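Local coordinates for programmed cell death 6-interacting protein (Homo sapiens, PDB 5WA1) that serves in endocytosis, multivesicular body biogenesis, membrane repair, cytokinesis and apoptosis, and is represented here by its Bro1 domain, at residues V36-P41 / L112-K117; L132-L137 / S190-E195; K31-V36 / K69-A74; Y93-S98 / T373-K378. One frame throughout, in Å; residues are numbered along the deposited sequence.

Overall arrangement
Interactions 1, 2 and 3 gather about the two-stranded sheet of the Bro1 domain: 112-117 and 132-137 each carry one of its strands, and 31-36 runs on into 36-41, sharing V36. Interaction 1 is a partly buried contact of mainly apolar side chains without a hydrogen bond across it. Interaction 2, also partly buried, sets leucines of strand 131-134 against an arginine and a leucine just past helix 164-191. Interaction 3 lies at the surface and is carried by hydrogen bonds from one arginine. Interaction 4, about 17 Å from interactions 1 and 3 between centres, joins helix 83-97 to the C-terminal tail through a polar amide; it touches interaction 3 through L70 and Q95, and interaction 2 through L137 and I96.

Interaction 1: V36-P41 / L112-K117; sequences VDLAKP and LTFTWK
Where the chain enters strand 114-117 of the small antiparallel sheet, the side chain of L112 packs into the turn that leads to helix 39-49, meeting V36, L38 and P41. Its two methyls divide the work. L112 CD2 lies 3.6 Å from V36 CG1, the two side chains crossing obliquely. The same methyl lies 3.7 Å from L38 CD2 and 3.9 Å from P41 CG. L112 CD1 in turn rests 3.7 Å from L38 CD2, and both L38 and P41 cross the leucine at about a right angle. V36 stands with CG1 anti to its backbone N (chi1 165°), which turns that branch to L112, while V36 CG2 comes to 3.5 Å from T113 O, the carbonyl just before strand 114-117. L38 CD2 also meets F114, arriving at the ring edge near its plane, 3.8 Å from F114 CE1. The sheet of this largely helical Bro1 domain is completed by strand 131-134, whose L134 pairs with F114 through the backbone, while S34, just upstream of V36, pairs with T115. Apolar groups join the entry of strand 114-117 to the lead-in of helix 39-49, with no hydrogen bond between the two segments. Beyond them, F105 touches L112, and L67 of helix 56-75 touches L38. The approach to helix 39-49 carries a capping bond of its own: D37 OD1 accepts from A39 N at 3.2 Å, with an N-H...O angle of 131°, a weak bond.

Interaction 2: L132-L137 / S190-E195; sequences LALASL and SALSRE
The guanidinium of R194 has L134 CD2 over one face, 3.5 Å above the plane and centred on it, while L132 CD1 and A133 O approach obliquely. This methyl-on-guanidinium contact joins strand 131-134 of the two-stranded sheet to the segment that follows helix 164-191. L134 and R194 run at a slant to each other, and in the arginine the bend at chi3 (-59°) sets NE to the side of the chain. R194 NH2 lies 3.4 Å from L132 CD1 and 3.6 Å from A133 O. The other methyl of L134 turns to a different neighbour: L134 CD1 lies 3.9 Å from L192 CD2, the two leucines crossing at about a right angle. L192 is the first residue past the helix to leave helical torsions, and Y139 of helix 137-157 touches both leucines. L132 CD2 lies 4.0 Å from the carbonyl oxygen E195 O. At the other end of the contact S136 is the N-cap of helix 137-157, and S136 OG caps Y139 N with a weak bond. With OG anti to the backbone N (chi1 -177°), S136 OG also gives a weak hydrogen bond to A191 O at 3.4 Å.

Interaction 3: K31-V36 / K69-A74; sequences KKTSEV and KLRRAA
Two hydrogen bonds from the guanidinium of R71 hold the extended segment 31-36 to helix 56-75. R71 and T33 reach toward each other tip to tip, and R71 NH1 gives a nearly straight bond to T33 OG1, 3.1 Å long at 166°, with the oxygen in the guanidinium plane. R71 NH2 bonds to S34 O, also at 3.1 Å, but at 148° and with the oxygen tilted 20° out of that plane. The arginine chain is extended from CG to NE, which puts NE far out from the helix. E140 of helix 137-157 forms a salt bridge with R71 NE, so NE, NH1 and NH2 each have a polar partner, and T33 OG1 is also bonded to T115 O.

Van der Waals contacts add to this. V36 covers part of one guanidinium face, its CB 4.0 Å from R71 NH2 and its CG2 offset toward the rim. E35 and R72 run at a slant to each other, E35 OE2 lying 3.7 Å from R72 CD; this carboxylate oxygen stays 4.8 Å from R72 NE, so any pull between the opposite charges is probably modest.

Around the contact, segment 31-36 runs beside strand 114-117, with backbone bonds to T115 and K117, while R71 rests on F114 of that strand and on Y92 of helix 83-97.

Interaction 4: Y93-S98 / T373-K378; sequences YDQICS and TDLFEK
Q95 of helix 83-97 and D374 of the C-terminal tail cross at about a right angle, the amide and carboxylate planes 36° apart. Q95 NE2 points at D374 OD1, but their modelled distance of 2.4 Å is very short, which makes the details of this hydrogen bond doubtful. Q95 OE1 accepts from L375 N at 2.9 Å, the donor tilted 32° from the carbonyl plane. In the glutamine, CG is anti to the backbone N and the bend at chi2 (55°) sets CD to the side, near the tail. L375 also crosses Q95 at about a right angle, with L375 CG 3.4 Å from Q95 OE1. The tail folds here into a type I beta turn from D374 to E377. D374 OD1 makes an Asx turn within it, accepting from F376 N at 2.9 Å, a donor that comes from above the carboxylate plane. On the helix side S98 CB lies 4.0 Å from D374 CG, and S98 O is buried without a polar partner in the model. The tail segment belongs to the region that interacts with CHMP4 proteins. F376 stacks edge-to-face on F103, and D94 takes hydrogen bonds from the backbone of I368 and S369.

Interaction 1: V36-P41 / L112-K117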
loop_
_atom_site.group_PDB
_atom_site.type_symbol
_atom_site.label_atom_id
_atom_site.label_comp_id
_atom_site.label_asym_id
_atom_site.label_seq_id
_atom_site.Cartn_x
_atom_site.Cartn_y
_atom_site.Cartn_z
ATOM N N VAL A 36 17.774 -3.536 -21.060
ATOM C CA VAL A 36 19.152 -3.933 -20.792
ATOM C C VAL A 36 19.358 -5.375 -21.247
ATOM O O VAL A 36 18.510 -6.239 -21.006
ATOM C CB VAL A 36 19.495 -3.774 -19.294
ATOM C CG1 VAL A 36 20.769 -4.520 -18.948
ATOM C CG2 VAL A 36 19.634 -2.299 -18.943
ATOM N N ASP A 37 20.489 -5.634 -21.904
ATOM C CA ASP A 37 20.857 -6.989 -22.314
ATOM C C ASP A 37 21.531 -7.683 -21.134
ATOM O O ASP A 37 22.747 -7.602 -20.945
ATOM C CB ASP A 37 21.771 -6.966 -23.535
ATOM C CG ASP A 37 22.220 -8.357 -23.951
ATOM O OD1 ASP A 37 21.550 -9.339 -23.564
ATOM O OD2 ASP A 37 23.240 -8.469 -24.661
ATOM N N LEU A 38 20.728 -8.385 -20.332
ATOM C CA LEU A 38 21.277 -9.113 -19.192
ATOM C C LEU A 38 22.149 -10.282 -19.625
ATOM O O LEU A 38 23.060 -10.679 -18.888
ATOM C CB LEU A 38 20.153 -9.629 -18.295
ATOM C CG LEU A 38 19.487 -8.635 -17.354
ATOM C CD1 LEU A 38 18.598 -9.381 -16.357
ATOM C CD2 LEU A 38 20.542 -7.805 -16.647
ATOM N N ALA A 39 21.882 -10.848 -20.802
ATOM C CA ALA A 39 22.519 -12.099 -21.190
ATOM C C ALA A 39 24.021 -11.925 -21.382
ATOM O O ALA A 39 24.824 -12.592 -20.719
ATOM C CB ALA A 39 21.868 -12.643 -22.464
ATOM N N LYS A 40 24.417 -11.009 -22.269
ATOM C CA LYS A 40 25.815 -10.887 -22.687
ATOM C C LYS A 40 26.808 -10.767 -21.533
ATOM O O LYS A 40 27.789 -11.530 -21.519
ATOM C CB LYS A 40 25.940 -9.702 -23.654
ATOM C CG LYS A 40 27.148 -9.776 -24.577
ATOM C CD LYS A 40 27.091 -8.689 -25.640
ATOM C CE LYS A 40 28.063 -8.972 -26.777
ATOM N NZ LYS A 40 27.719 -10.224 -27.504
ATOM N N PRO A 41 26.633 -9.869 -20.552
ATOM C CA PRO A 41 27.632 -9.777 -19.472
ATOM C C PRO A 41 27.665 -10.997 -18.567
ATOM O O PRO A 41 28.674 -11.208 -17.881
ATOM C CB PRO A 41 27.199 -8.524 -18.691
ATOM C CG PRO A 41 26.237 -7.805 -19.580
ATOM C CD PRO A 41 25.563 -8.873 -20.371
ATOM N N LEU A 112 27.185 -4.027 -15.804
ATOM C CA LEU A 112 25.743 -4.019 -16.006
ATOM C C LEU A 112 25.216 -2.729 -15.410
ATOM O O LEU A 112 25.381 -2.504 -14.211
ATOM C CB LEU A 112 25.076 -5.221 -15.333
ATOM C CG LEU A 112 24.616 -6.400 -16.187
ATOM C CD1 LEU A 112 23.955 -7.442 -15.302
ATOM C CD2 LEU A 112 23.662 -5.931 -17.267
ATOM N N THR A 113 24.593 -1.884 -16.229
ATOM C CA THR A 113 24.078 -0.597 -15.773
ATOM C C THR A 113 22.566 -0.550 -15.952
ATOM O O THR A 113 22.056 -0.643 -17.075
ATOM C CB THR A 113 24.738 0.567 -16.514
ATOM O OG1 THR A 113 26.119 0.650 -16.136
ATOM C CG2 THR A 113 24.045 1.874 -16.159
ATOM N N PHE A 114 21.857 -0.391 -14.846
ATOM C CA PHE A 114 20.408 -0.267 -14.868
ATOM C C PHE A 114 20.042 1.204 -14.753
ATOM O O PHE A 114 20.550 1.912 -13.874
ATOM C CB PHE A 114 19.774 -1.072 -13.738
ATOM C CG PHE A 114 20.254 -2.493 -13.672
ATOM C CD1 PHE A 114 19.714 -3.464 -14.501
ATOM C CD2 PHE A 114 21.250 -2.855 -12.778
ATOM C CE1 PHE A 114 20.159 -4.776 -14.436
ATOM C CE2 PHE A 114 21.701 -4.160 -12.708
ATOM C CZ PHE A 114 21.156 -5.122 -13.536
ATOM N N THR A 115 19.189 1.664 -15.662
ATOM C CA THR A 115 18.727 3.043 -15.690
ATOM C C THR A 115 17.239 3.055 -15.390
ATOM O O THR A 115 16.463 2.391 -16.082
ATOM C CB THR A 115 19.007 3.686 -17.047
ATOM O OG1 THR A 115 20.413 3.647 -17.304
ATOM C CG2 THR A 115 18.534 5.130 -17.056
ATOM N N TRP A 116 16.852 3.811 -14.365
ATOM C CA TRP A 116 15.470 3.894 -13.918
ATOM C C TRP A 116 15.071 5.352 -13.780
ATOM O O TRP A 116 15.888 6.209 -13.428
ATOM C CB TRP A 116 15.264 3.185 -12.581
ATOM C CG TRP A 116 15.336 1.700 -12.673
ATOM C CD1 TRP A 116 16.464 0.933 -12.730
ATOM C CD2 TRP A 116 14.228 0.793 -12.706
ATOM N NE1 TRP A 116 16.127 -0.398 -12.802
ATOM C CE2 TRP A 116 14.760 -0.511 -12.789
ATOM C CE3 TRP A 116 12.840 0.955 -12.677
ATOM C CZ2 TRP A 116 13.951 -1.645 -12.839
ATOM C CZ3 TRP A 116 12.037 -0.175 -12.728
ATOM C CH2 TRP A 116 12.597 -1.455 -12.811
ATOM N N LYS A 117 13.826 5.613 -14.077
ATOM C CA LYS A 117 13.280 6.928 -14.005
ATOM C C LYS A 117 12.472 7.105 -12.712
ATOM O O LYS A 117 11.962 6.157 -12.167
ATOM C CB LYS A 117 12.397 7.113 -15.202
ATOM C CG LYS A 117 12.022 8.530 -15.489
ATOM C CD LYS A 117 11.011 8.565 -16.602
ATOM C CE LYS A 117 10.431 9.953 -16.722
ATOM N NZ LYS A 117 9.079 9.897 -17.327
#

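Interaction 2: L132-L137 / S190-E195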
loop_
_atom_site.group_PDB
_atom_site.type_symbol
_atom_site.label_atom_id
_atom_site.label_comp_id
_atom_site.label_asym_id
_atom_site.label_seq_id
_atom_site.Cartn_x
_atom_site.Cartn_y
_atom_site.Cartn_z
ATOM N N LEU A 132 18.195 7.889 -13.102
ATOM C CA LEU A 132 19.413 7.492 -12.402
ATOM C C LEU A 132 19.900 6.161 -12.959
ATOM O O LEU A 132 19.122 5.209 -13.069
ATOM C CB LEU A 132 19.177 7.386 -10.892
ATOM C CG LEU A 132 20.322 6.765 -10.084
ATOM C CD1 LEU A 132 21.628 7.540 -10.279
ATOM C CD2 LEU A 132 19.954 6.671 -8.609
ATOM N N ALA A 133 21.186 6.097 -13.299
ATOM C CA ALA A 133 21.801 4.884 -13.820
ATOM C C ALA A 133 22.905 4.437 -12.875
ATOM O O ALA A 133 23.788 5.228 -12.531
ATOM C CB ALA A 133 22.357 5.109 -15.226
ATOM N N LEU A 134 22.852 3.176 -12.451
ATOM C CA LEU A 134 23.844 2.627 -11.540
ATOM C C LEU A 134 24.194 1.202 -11.942
ATOM O O LEU A 134 23.324 0.430 -12.360
ATOM C CB LEU A 134 23.344 2.641 -10.093
ATOM C CG LEU A 134 23.183 4.016 -9.443
ATOM C CD1 LEU A 134 22.514 3.884 -8.091
ATOM C CD2 LEU A 134 24.538 4.695 -9.312
ATOM N N ALA A 135 25.476 0.862 -11.809
ATOM C CA ALA A 135 25.941 -0.513 -12.006
ATOM C C ALA A 135 25.851 -1.258 -10.672
ATOM O O ALA A 135 26.847 -1.535 -9.999
ATOM C CB ALA A 135 27.360 -0.521 -12.573
ATOM N N SER A 136 24.612 -1.573 -10.288
ATOM C CA SER A 136 24.356 -2.177 -8.985
ATOM C C SER A 136 23.140 -3.089 -9.044
ATOM O O SER A 136 22.057 -2.665 -9.465
ATOM C CB SER A 136 24.146 -1.104 -7.913
ATOM O OG SER A 136 23.967 -1.690 -6.633
ATOM N N LEU A 137 23.321 -4.336 -8.598
ATOM C CA LEU A 137 22.187 -5.238 -8.447
ATOM C C LEU A 137 21.241 -4.753 -7.355
ATOM O O LEU A 137 20.019 -4.892 -7.478
ATOM C CB LEU A 137 22.673 -6.648 -8.137
ATOM C CG LEU A 137 21.895 -7.779 -8.799
ATOM C CD1 LEU A 137 21.608 -7.432 -10.252
ATOM C CD2 LEU A 137 22.691 -9.071 -8.711
ATOM N N SER A 190 21.984 1.127 2.040
ATOM C CA SER A 190 23.157 0.257 2.003
ATOM C C SER A 190 23.293 -0.440 0.657
ATOM O O SER A 190 24.407 -0.779 0.245
ATOM C CB SER A 190 23.091 -0.776 3.128
ATOM O OG SER A 190 21.980 -1.641 2.956
ATOM N N ALA A 191 22.176 -0.656 -0.040
ATOM C CA ALA A 191 22.220 -1.316 -1.339
ATOM C C ALA A 191 22.820 -0.418 -2.414
ATOM O O ALA A 191 23.483 -0.914 -3.333
ATOM C CB ALA A 191 20.817 -1.765 -1.744
ATOM N N LEU A 192 22.602 0.891 -2.326
ATOM C CA LEU A 192 23.061 1.827 -3.341
ATOM C C LEU A 192 24.381 2.468 -2.927
ATOM O O LEU A 192 24.578 2.831 -1.763
ATOM C CB LEU A 192 22.019 2.915 -3.603
ATOM C CG LEU A 192 20.918 2.632 -4.630
ATOM C CD1 LEU A 192 19.967 1.538 -4.158
ATOM C CD2 LEU A 192 20.147 3.904 -4.954
ATOM N N SER A 193 25.286 2.607 -3.897
ATOM C CA SER A 193 26.523 3.335 -3.645
ATOM C C SER A 193 26.255 4.826 -3.487
ATOM O O SER A 193 26.798 5.467 -2.577
ATOM C CB SER A 193 27.516 3.086 -4.777
ATOM O OG SER A 193 28.663 3.903 -4.630
ATOM N N ARG A 194 25.418 5.390 -4.355
ATOM C CA ARG A 194 25.110 6.808 -4.345
ATOM C C ARG A 194 23.729 7.039 -3.735
ATOM O O ARG A 194 23.061 6.112 -3.269
ATOM C CB ARG A 194 25.197 7.378 -5.764
ATOM C CG ARG A 194 26.529 7.111 -6.454
ATOM C CD ARG A 194 26.874 8.212 -7.450
ATOM N NE ARG A 194 25.856 8.360 -8.486
ATOM C CZ ARG A 194 25.968 7.881 -9.720
ATOM N NH1 ARG A 194 27.060 7.218 -10.083
ATOM N NH2 ARG A 194 24.988 8.066 -10.595
ATOM N N GLU A 195 23.301 8.298 -3.729
ATOM C CA GLU A 195 22.006 8.610 -3.141
ATOM C C GLU A 195 20.887 8.361 -4.155
ATOM O O GLU A 195 21.031 8.684 -5.337
ATOM C CB GLU A 195 21.966 10.055 -2.659
ATOM C CG GLU A 195 22.314 10.210 -1.188
ATOM C CD GLU A 195 22.110 11.624 -0.689
ATOM O OE1 GLU A 195 22.074 12.548 -1.530
ATOM O OE2 GLU A 195 21.979 11.813 0.540
#

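Interaction 3: K31-V36 / K69-A74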
loop_
_atom_site.group_PDB
_atom_site.type_symbol
_atom_site.label_atom_id
_atom_site.label_comp_id
_atom_site.label_asym_id
_atom_site.label_seq_id
_atom_site.Cartn_x
_atom_site.Cartn_y
_atom_site.Cartn_z
ATOM N N LYS A 31 7.725 2.514 -11.886
ATOM C CA LYS A 31 8.909 3.150 -12.447
ATOM C C LYS A 31 9.219 2.564 -13.817
ATOM O O LYS A 31 9.021 1.372 -14.056
ATOM C CB LYS A 31 10.110 2.971 -11.517
ATOM C CG LYS A 31 9.919 3.590 -10.134
ATOM C CD LYS A 31 11.008 3.168 -9.145
ATOM C CE LYS A 31 12.406 3.570 -9.604
ATOM N NZ LYS A 31 12.507 4.990 -10.052
ATOM N N LYS A 32 9.696 3.413 -14.720
ATOM C CA LYS A 32 10.105 2.986 -16.047
ATOM C C LYS A 32 11.606 2.722 -16.061
ATOM O O LYS A 32 12.372 3.322 -15.300
ATOM C CB LYS A 32 9.743 4.049 -17.086
ATOM C CG LYS A 32 8.261 4.366 -17.161
ATOM C CD LYS A 32 8.010 5.566 -18.056
ATOM C CE LYS A 32 6.591 6.090 -17.903
ATOM N NZ LYS A 32 6.416 7.376 -18.634
ATOM N N THR A 33 12.026 1.803 -16.924
ATOM C CA THR A 33 13.440 1.495 -17.042
ATOM C C THR A 33 13.772 1.263 -18.506
ATOM O O THR A 33 12.901 0.922 -19.311
ATOM C CB THR A 33 13.833 0.267 -16.196
ATOM O OG1 THR A 33 15.240 0.018 -16.324
ATOM C CG2 THR A 33 13.062 -0.963 -16.641
ATOM N N SER A 34 15.035 1.475 -18.847
ATOM C CA SER A 34 15.490 1.220 -20.201
ATOM C C SER A 34 15.820 -0.258 -20.374
ATOM O O SER A 34 16.184 -0.949 -19.418
ATOM C CB SER A 34 16.710 2.079 -20.512
ATOM O OG SER A 34 17.657 1.965 -19.467
ATOM N N GLU A 35 15.680 -0.740 -21.607
ATOM C CA GLU A 35 15.973 -2.138 -21.897
ATOM C C GLU A 35 17.463 -2.423 -21.726
ATOM O O GLU A 35 18.316 -1.659 -22.187
ATOM C CB GLU A 35 15.528 -2.492 -23.318
ATOM C CG GLU A 35 15.657 -3.970 -23.655
ATOM C CD GLU A 35 15.222 -4.299 -25.075
ATOM O OE1 GLU A 35 14.407 -3.539 -25.641
ATOM O OE2 GLU A 35 15.697 -5.321 -25.619
ATOM N N VAL A 36 17.774 -3.536 -21.060
ATOM C CA VAL A 36 19.152 -3.933 -20.792
ATOM C C VAL A 36 19.358 -5.375 -21.247
ATOM O O VAL A 36 18.510 -6.239 -21.006
ATOM C CB VAL A 36 19.495 -3.774 -19.294
ATOM C CG1 VAL A 36 20.769 -4.520 -18.948
ATOM C CG2 VAL A 36 19.634 -2.299 -18.943
ATOM N N LYS A 69 15.196 -12.388 -20.897
ATOM C CA LYS A 69 13.813 -12.425 -21.356
ATOM C C LYS A 69 12.856 -12.099 -20.221
ATOM O O LYS A 69 11.896 -11.341 -20.405
ATOM C CB LYS A 69 13.507 -13.800 -21.948
ATOM C CG LYS A 69 12.044 -14.065 -22.258
ATOM C CD LYS A 69 11.888 -15.460 -22.866
ATOM C CE LYS A 69 10.429 -15.842 -23.068
ATOM N NZ LYS A 69 10.303 -17.199 -23.676
ATOM N N LEU A 70 13.119 -12.647 -19.031
ATOM C CA LEU A 70 12.256 -12.395 -17.883
ATOM C C LEU A 70 12.262 -10.923 -17.497
ATOM O O LEU A 70 11.222 -10.376 -17.116
ATOM C CB LEU A 70 12.680 -13.263 -16.695
ATOM C CG LEU A 70 11.969 -12.996 -15.359
ATOM C CD1 LEU A 70 10.461 -13.147 -15.515
ATOM C CD2 LEU A 70 12.493 -13.917 -14.264
ATOM N N ARG A 71 13.421 -10.262 -17.594
ATOM C CA ARG A 71 13.470 -8.838 -17.278
ATOM C C ARG A 71 12.590 -8.041 -18.230
ATOM O O ARG A 71 11.836 -7.160 -17.805
ATOM C CB ARG A 71 14.913 -8.318 -17.326
ATOM C CG ARG A 71 14.999 -6.860 -16.887
ATOM C CD ARG A 71 16.396 -6.260 -16.969
ATOM N NE ARG A 71 16.468 -5.064 -16.131
ATOM C CZ ARG A 71 16.187 -3.833 -16.547
ATOM N NH1 ARG A 71 16.275 -2.810 -15.703
ATOM N NH2 ARG A 71 15.836 -3.614 -17.809
ATOM N N ARG A 72 12.685 -8.329 -19.533
ATOM C CA ARG A 72 11.854 -7.626 -20.504
ATOM C C ARG A 72 10.369 -7.811 -20.197
ATOM O O ARG A 72 9.583 -6.861 -20.304
ATOM C CB ARG A 72 12.178 -8.103 -21.920
ATOM C CG ARG A 72 13.603 -7.786 -22.377
ATOM C CD ARG A 72 13.778 -8.009 -23.877
ATOM N NE ARG A 72 13.701 -9.420 -24.250
ATOM C CZ ARG A 72 14.745 -10.241 -24.299
ATOM N NH1 ARG A 72 15.958 -9.796 -23.997
ATOM N NH2 ARG A 72 14.579 -11.511 -24.648
ATOM N N ALA A 73 9.972 -9.020 -19.791
ATOM C CA ALA A 73 8.567 -9.256 -19.462
ATOM C C ALA A 73 8.156 -8.580 -18.154
ATOM O O ALA A 73 6.995 -8.180 -18.005
ATOM C CB ALA A 73 8.295 -10.756 -19.393
ATOM N N ALA A 74 9.074 -8.444 -17.194
ATOM C CA ALA A 74 8.720 -7.884 -15.892
ATOM C C ALA A 74 8.712 -6.361 -15.877
ATOM O O ALA A 74 7.884 -5.757 -15.187
ATOM C CB ALA A 74 9.679 -8.387 -14.806
#

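Interaction 4: Y93-S98 / T373-K378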
loop_
_atom_site.group_PDB
_atom_site.type_symbol
_atom_site.label_atom_id
_atom_site.label_comp_id
_atom_site.label_asym_id
_atom_site.label_seq_id
_atom_site.Cartn_x
_atom_site.Cartn_y
_atom_site.Cartn_z
ATOM N N TYR A 93 11.929 -10.477 -9.227
ATOM C CA TYR A 93 12.578 -10.071 -7.983
ATOM C C TYR A 93 13.231 -11.257 -7.287
ATOM O O TYR A 93 14.366 -11.154 -6.806
ATOM C CB TYR A 93 11.573 -9.396 -7.042
ATOM C CG TYR A 93 12.205 -8.936 -5.751
ATOM C CD1 TYR A 93 12.953 -7.769 -5.702
ATOM C CD2 TYR A 93 12.066 -9.677 -4.581
ATOM C CE1 TYR A 93 13.538 -7.342 -4.524
ATOM C CE2 TYR A 93 12.646 -9.255 -3.393
ATOM C CZ TYR A 93 13.380 -8.089 -3.372
ATOM O OH TYR A 93 13.965 -7.666 -2.198
ATOM N N ASP A 94 12.533 -12.394 -7.219
ATOM C CA ASP A 94 13.124 -13.589 -6.625
ATOM C C ASP A 94 14.389 -14.006 -7.365
ATOM O O ASP A 94 15.381 -14.397 -6.740
ATOM C CB ASP A 94 12.118 -14.741 -6.627
ATOM C CG ASP A 94 11.025 -14.575 -5.588
ATOM O OD1 ASP A 94 11.173 -13.714 -4.694
ATOM O OD2 ASP A 94 10.021 -15.316 -5.663
ATOM N N GLN A 95 14.375 -13.925 -8.695
ATOM C CA GLN A 95 15.514 -14.411 -9.464
ATOM C C GLN A 95 16.746 -13.550 -9.220
ATOM O O GLN A 95 17.845 -14.078 -9.018
ATOM C CB GLN A 95 15.158 -14.459 -10.949
ATOM C CG GLN A 95 16.085 -15.341 -11.778
ATOM C CD GLN A 95 16.170 -16.758 -11.248
ATOM O OE1 GLN A 95 15.343 -17.611 -11.579
ATOM N NE2 GLN A 95 17.176 -17.016 -10.418
ATOM N N ILE A 96 16.578 -12.226 -9.194
ATOM C CA ILE A 96 17.708 -11.325 -8.980
ATOM C C ILE A 96 18.301 -11.514 -7.586
ATOM O O ILE A 96 19.529 -11.551 -7.418
ATOM C CB ILE A 96 17.278 -9.870 -9.222
ATOM C CG1 ILE A 96 16.776 -9.695 -10.658
ATOM C CG2 ILE A 96 18.425 -8.920 -8.928
ATOM C CD1 ILE A 96 17.819 -9.946 -11.717
ATOM N N CYS A 97 17.451 -11.629 -6.563
ATOM C CA CYS A 97 17.971 -11.873 -5.222
ATOM C C CYS A 97 18.775 -13.169 -5.169
ATOM O O CYS A 97 19.828 -13.228 -4.524
ATOM C CB CYS A 97 16.827 -11.897 -4.212
ATOM S SG CYS A 97 15.960 -10.319 -4.095
ATOM N N SER A 98 18.315 -14.207 -5.872
ATOM C CA SER A 98 18.973 -15.511 -5.867
ATOM C C SER A 98 20.266 -15.540 -6.671
ATOM O O SER A 98 20.927 -16.583 -6.707
ATOM C CB SER A 98 18.019 -16.579 -6.410
ATOM O OG SER A 98 16.986 -16.866 -5.490
ATOM N N THR A 373 11.310 -21.193 -9.052
ATOM C CA THR A 373 12.416 -22.100 -9.351
ATOM C C THR A 373 13.592 -21.250 -9.814
ATOM O O THR A 373 13.503 -20.587 -10.851
ATOM C CB THR A 373 12.030 -23.131 -10.418
ATOM O OG1 THR A 373 11.585 -22.458 -11.605
ATOM C CG2 THR A 373 10.921 -24.055 -9.919
ATOM N N ASP A 374 14.681 -21.250 -9.042
ATOM C CA ASP A 374 15.875 -20.502 -9.427
ATOM C C ASP A 374 16.457 -21.076 -10.712
ATOM O O ASP A 374 16.668 -22.285 -10.828
ATOM C CB ASP A 374 16.915 -20.535 -8.299
ATOM C CG ASP A 374 18.229 -19.824 -8.665
ATOM O OD1 ASP A 374 18.258 -19.036 -9.634
ATOM O OD2 ASP A 374 19.242 -20.048 -7.964
ATOM N N LEU A 375 16.708 -20.196 -11.685
ATOM C CA LEU A 375 17.289 -20.610 -12.953
ATOM C C LEU A 375 18.757 -20.999 -12.819
ATOM O O LEU A 375 19.294 -21.655 -13.717
ATOM C CB LEU A 375 17.142 -19.489 -13.982
ATOM C CG LEU A 375 15.752 -19.265 -14.577
ATOM C CD1 LEU A 375 15.697 -17.917 -15.282
ATOM C CD2 LEU A 375 15.394 -20.384 -15.537
ATOM N N PHE A 376 19.412 -20.611 -11.730
ATOM C CA PHE A 376 20.812 -20.929 -11.477
ATOM C C PHE A 376 20.957 -21.728 -10.188
ATOM O O PHE A 376 21.912 -21.551 -9.428
ATOM C CB PHE A 376 21.653 -19.656 -11.420
ATOM C CG PHE A 376 21.589 -18.827 -12.670
ATOM C CD1 PHE A 376 20.627 -17.842 -12.816
ATOM C CD2 PHE A 376 22.493 -19.031 -13.699
ATOM C CE1 PHE A 376 20.566 -17.077 -13.966
ATOM C CE2 PHE A 376 22.438 -18.269 -14.853
ATOM C CZ PHE A 376 21.472 -17.289 -14.985
ATOM N N GLU A 377 19.999 -22.622 -9.932
ATOM C CA GLU A 377 19.982 -23.352 -8.668
ATOM C C GLU A 377 21.109 -24.374 -8.593
ATOM O O GLU A 377 21.679 -24.595 -7.518
ATOM C CB GLU A 377 18.630 -24.038 -8.479
ATOM C CG GLU A 377 18.485 -24.746 -7.144
ATOM C CD GLU A 377 17.147 -25.436 -6.991
ATOM O OE1 GLU A 377 16.355 -25.417 -7.954
ATOM O OE2 GLU A 377 16.888 -25.999 -5.906
ATOM N N LYS A 378 21.440 -25.010 -9.716
ATOM C CA LYS A 378 22.551 -25.960 -9.773
ATOM C C LYS A 378 23.863 -25.222 -10.051
ATOM O O LYS A 378 24.550 -25.459 -11.043
ATOM C CB LYS A 378 22.284 -27.024 -10.830
ATOM C CG LYS A 378 21.051 -27.871 -10.596
ATOM C CD LYS A 378 20.945 -28.928 -11.677
ATOM C CE LYS A 378 19.701 -29.781 -11.527
ATOM N NZ LYS A 378 19.674 -30.854 -12.564
#